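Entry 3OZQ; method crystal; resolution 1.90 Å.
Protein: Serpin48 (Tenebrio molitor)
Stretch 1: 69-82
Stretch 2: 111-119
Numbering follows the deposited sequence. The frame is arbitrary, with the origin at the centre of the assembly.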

# COMPACT_ATOMS: atom_id res chain seq x y z
N ASP A 69 3.82 -9.09 -22.84
CA ASP A 69 5.20 -8.88 -23.30
C ASP A 69 6.10 -8.40 -22.17
O ASP A 69 5.70 -7.59 -21.33
N ARG A 70 7.34 -8.91 -22.15
CA ARG A 70 8.26 -8.60 -21.06
C ARG A 70 8.94 -7.24 -21.15
O ARG A 70 9.29 -6.64 -20.13
N GLU A 71 9.13 -6.73 -22.36
CA GLU A 71 9.63 -5.37 -22.51
C GLU A 71 8.55 -4.41 -22.03
O GLU A 71 8.85 -3.37 -21.43
N LYS A 72 7.30 -4.77 -22.28
CA LYS A 72 6.17 -3.94 -21.87
C LYS A 72 6.00 -3.95 -20.35
O LYS A 72 6.06 -2.90 -19.71
N ALA A 73 5.80 -5.12 -19.77
CA ALA A 73 5.70 -5.24 -18.32
C ALA A 73 6.82 -4.47 -17.62
O ALA A 73 6.56 -3.62 -16.77
N GLU A 74 8.06 -4.75 -18.00
CA GLU A 74 9.21 -4.13 -17.36
C GLU A 74 9.24 -2.63 -17.57
O GLU A 74 9.49 -1.87 -16.64
N GLY A 75 8.98 -2.20 -18.80
CA GLY A 75 8.94 -0.78 -19.11
C GLY A 75 7.85 -0.08 -18.33
O GLY A 75 8.05 1.00 -17.77
N ALA A 76 6.68 -0.71 -18.29
CA ALA A 76 5.51 -0.16 -17.63
C ALA A 76 5.75 0.08 -16.14
O ALA A 76 5.47 1.16 -15.62
N VAL A 77 6.27 -0.94 -15.46
CA VAL A 77 6.60 -0.82 -14.04
C VAL A 77 7.71 0.20 -13.81
O VAL A 77 7.73 0.91 -12.82
N LYS A 78 8.65 0.24 -14.74
CA LYS A 78 9.77 1.16 -14.63
C LYS A 78 9.27 2.60 -14.67
O LYS A 78 9.80 3.45 -13.96
N GLU A 79 8.26 2.87 -15.50
CA GLU A 79 7.73 4.24 -15.59
C GLU A 79 7.01 4.69 -14.32
O GLU A 79 7.31 5.75 -13.77
N VAL A 80 6.06 3.89 -13.83
CA VAL A 80 5.34 4.27 -12.62
C VAL A 80 6.31 4.51 -11.45
O VAL A 80 6.25 5.56 -10.80
N LEU A 81 7.21 3.57 -11.21
CA LEU A 81 8.14 3.72 -10.09
C LEU A 81 8.99 4.99 -10.16
O LEU A 81 9.27 5.62 -9.14
N SER A 82 9.42 5.36 -11.36
CA SER A 82 10.25 6.55 -11.53
C SER A 82 9.49 7.84 -11.18
O SER A 82 10.09 8.83 -10.77
N LYS A 111 20.47 -7.19 -11.01
CA LYS A 111 20.63 -5.99 -11.81
C LYS A 111 19.25 -5.47 -12.21
O LYS A 111 19.00 -4.26 -12.18
N ILE A 112 18.36 -6.38 -12.58
CA ILE A 112 17.03 -5.99 -13.01
C ILE A 112 16.21 -5.50 -11.82
O ILE A 112 15.38 -4.60 -11.95
N ALA A 113 16.48 -6.07 -10.65
CA ALA A 113 15.86 -5.62 -9.41
C ALA A 113 16.09 -4.12 -9.21
O ALA A 113 15.16 -3.35 -8.96
N VAL A 114 17.36 -3.73 -9.31
CA VAL A 114 17.76 -2.33 -9.16
C VAL A 114 17.28 -1.47 -10.32
O VAL A 114 16.59 -0.47 -10.13
N GLU A 115 17.66 -1.85 -11.54
CA GLU A 115 17.41 -1.02 -12.71
C GLU A 115 15.92 -0.81 -13.02
O GLU A 115 15.51 0.28 -13.40
N VAL A 116 15.11 -1.85 -12.84
CA VAL A 116 13.72 -1.79 -13.26
C VAL A 116 12.70 -1.69 -12.12
O VAL A 116 11.78 -0.88 -12.19
N TYR A 117 12.87 -2.52 -11.09
CA TYR A 117 11.79 -2.74 -10.12
C TYR A 117 11.99 -2.07 -8.77
O TYR A 117 11.24 -2.35 -7.82
N GLY A 118 12.98 -1.19 -8.66
CA GLY A 118 13.22 -0.48 -7.42
C GLY A 118 13.33 -1.38 -6.21
O GLY A 118 12.79 -1.09 -5.14
N ALA A 119 14.03 -2.50 -6.38
CA ALA A 119 14.27 -3.41 -5.27
C ALA A 119 15.69 -3.95 -5.42
O ALA A 119 16.43 -3.54 -6.31

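A helix that lies against another segment often does so without a single hydrogen bond across the contact, relying instead on methyl and methylene groups laid over side chains and backbone carbonyls. The pairing of residues 69-82 with 111-119 in Serpin48 is a compact example, burying 418 Å² summed over both sides.

The first turn contributes little. Asp69 occupies the N-cap position but its side chain makes no capping bond; its carboxylate forms a salt bridge with Lys72, NZ of Lys72 lying 3.5 Å from OD1 of Asp69, with only a weak hydrogen bond. Arg70 starts sideways, yet its m, m, t side chain brings the guanidinium nearer the second stretch, where NH2 of Arg70 stands 3.5 Å from OH of Tyr117 without a hydrogen bond.

One turn later Glu74, with chi1 m and chi2 t, has an extended side chain that reaches Ile112, Val116 and Tyr117. O of Glu74 is 3.4 Å from CG1 of Val116, CB of Glu74 is 4.1 Å from the same CG1 of Val116, and CG of Glu74 is 3.5 Å from OH of Tyr117. The carboxylate meets a hydrocarbon, OE1 of Glu74 lying 3.5 Å from CD1 of Ile112, whose t, t rotamer brings that methyl nearer than its sideways CA-to-CB bond would suggest.

Val77, in the t rotamer, points toward the second stretch and sets CG1 4.0 Å from CD1 of Tyr117, an apolar contact between two buried residues. Tyr117 itself leaves its backbone pointing away, but with chi1 m its ring returns to reach Glu74 and Val77. Together with Val116, which has chi1 t, it supplies the largest covered areas of the second stretch.

At Lys78 the backbones come nearest, its CA lying 5.1 Å from CA of Val116. Its side chain (t, p, t, m) runs along the second stretch beside Glu115 and Val116, placing CE of Lys78 3.0 Å from O of Glu115. NZ of Lys78 is 3.5 Å from the same O of Glu115, but the angle is too poor for a hydrogen bond.

Leu81 completes the series, directed toward its partner with chi1 m and chi2 t. CD1 of Leu81 packs on backbone, 3.4 Å from O of Tyr117 and 3.8 Å from N of Gly118. Gly118 suits this place: its positive phi favours glycine, and an ideal CB there would sit a tight 3.3 Å from CD1 of Leu81. Ser82, beyond the contact, turns back in the p rotamer, its OG donating a 2.7 Å hydrogen bond to O of Glu79.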

# COMPACT_ATOMS: atom_id res chain seq x y z
CB ASP A 69 5.23 -7.90 -24.48
CG ASP A 69 6.44 -8.13 -25.39
OD1 ASP A 69 6.81 -7.20 -26.13
OD2 ASP A 69 7.00 -9.25 -25.37
CB ARG A 70 9.30 -9.71 -20.88
CG ARG A 70 8.84 -10.78 -19.92
CD ARG A 70 8.49 -10.19 -18.56
NE ARG A 70 8.04 -11.23 -17.63
CZ ARG A 70 7.77 -11.05 -16.34
NH1 ARG A 70 7.37 -12.08 -15.61
NH2 ARG A 70 7.90 -9.85 -15.77
CB GLU A 71 10.01 -5.07 -23.96
CG GLU A 71 8.85 -5.09 -24.93
CD GLU A 71 9.27 -4.70 -26.34
OE1 GLU A 71 8.60 -5.13 -27.31
OE2 GLU A 71 10.26 -3.95 -26.48
CB LYS A 72 4.88 -4.39 -22.55
CG LYS A 72 4.98 -4.48 -24.07
CD LYS A 72 3.61 -4.38 -24.74
CE LYS A 72 3.62 -4.98 -26.14
NZ LYS A 72 4.75 -4.51 -26.99
CB ALA A 73 5.71 -6.70 -17.90
CB GLU A 74 10.51 -4.76 -17.85
CG GLU A 74 10.58 -6.24 -17.63
CD GLU A 74 11.90 -6.82 -18.06
OE1 GLU A 74 12.10 -8.05 -17.92
OE2 GLU A 74 12.76 -6.04 -18.54
CB ALA A 76 4.32 -1.07 -17.83
CB VAL A 77 7.03 -2.18 -13.47
CG1 VAL A 77 7.54 -2.01 -12.04
CG2 VAL A 77 5.87 -3.16 -13.52
CB LYS A 78 10.76 0.89 -15.76
CG LYS A 78 11.91 1.88 -15.84
CD LYS A 78 12.93 1.66 -14.75
CE LYS A 78 14.20 2.47 -15.04
NZ LYS A 78 14.85 2.06 -16.33
CB GLU A 79 6.83 4.42 -16.83
CG GLU A 79 6.40 5.89 -17.05
CD GLU A 79 5.73 6.14 -18.41
OE1 GLU A 79 4.53 5.85 -18.55
OE2 GLU A 79 6.42 6.65 -19.34
CB VAL A 80 4.28 3.22 -12.21
CG1 VAL A 80 3.16 3.18 -13.23
CG2 VAL A 80 4.91 1.86 -12.04
CB LEU A 81 9.05 2.50 -9.96
CG LEU A 81 8.43 1.29 -9.27
CD1 LEU A 81 9.47 0.17 -9.20
CD2 LEU A 81 7.93 1.66 -7.88
CB SER A 82 10.77 6.63 -12.97
OG SER A 82 9.72 6.93 -13.87
CB LYS A 111 21.48 -6.33 -13.05
CG LYS A 111 21.47 -5.27 -14.14
CD LYS A 111 22.45 -5.62 -15.25
CE LYS A 111 22.51 -4.54 -16.33
NZ LYS A 111 23.62 -4.78 -17.29
CB ILE A 112 16.32 -7.13 -13.76
CG1 ILE A 112 15.10 -6.60 -14.52
CG2 ILE A 112 15.93 -8.24 -12.80
CD1 ILE A 112 14.47 -7.63 -15.43
CB ALA A 113 16.42 -6.40 -8.22
CB VAL A 114 19.29 -2.21 -9.08
CG1 VAL A 114 19.71 -0.74 -9.06
CG2 VAL A 114 19.81 -2.94 -7.85
CB GLU A 115 18.18 -1.55 -13.93
CG GLU A 115 19.68 -1.29 -13.83
CD GLU A 115 20.53 -2.12 -14.78
OE1 GLU A 115 19.98 -2.65 -15.78
OE2 GLU A 115 21.75 -2.25 -14.53
CB VAL A 116 13.33 -3.00 -14.13
CG1 VAL A 116 11.83 -3.01 -14.39
CG2 VAL A 116 14.12 -2.99 -15.45
CB TYR A 117 11.57 -4.23 -9.89
CG TYR A 117 11.05 -4.99 -11.08
CD1 TYR A 117 9.70 -5.26 -11.22
CD2 TYR A 117 11.92 -5.47 -12.05
CE1 TYR A 117 9.23 -5.98 -12.31
CE2 TYR A 117 11.46 -6.17 -13.13
CZ TYR A 117 10.12 -6.44 -13.26
OH TYR A 117 9.67 -7.15 -14.35
CB ALA A 119 13.27 -4.54 -5.30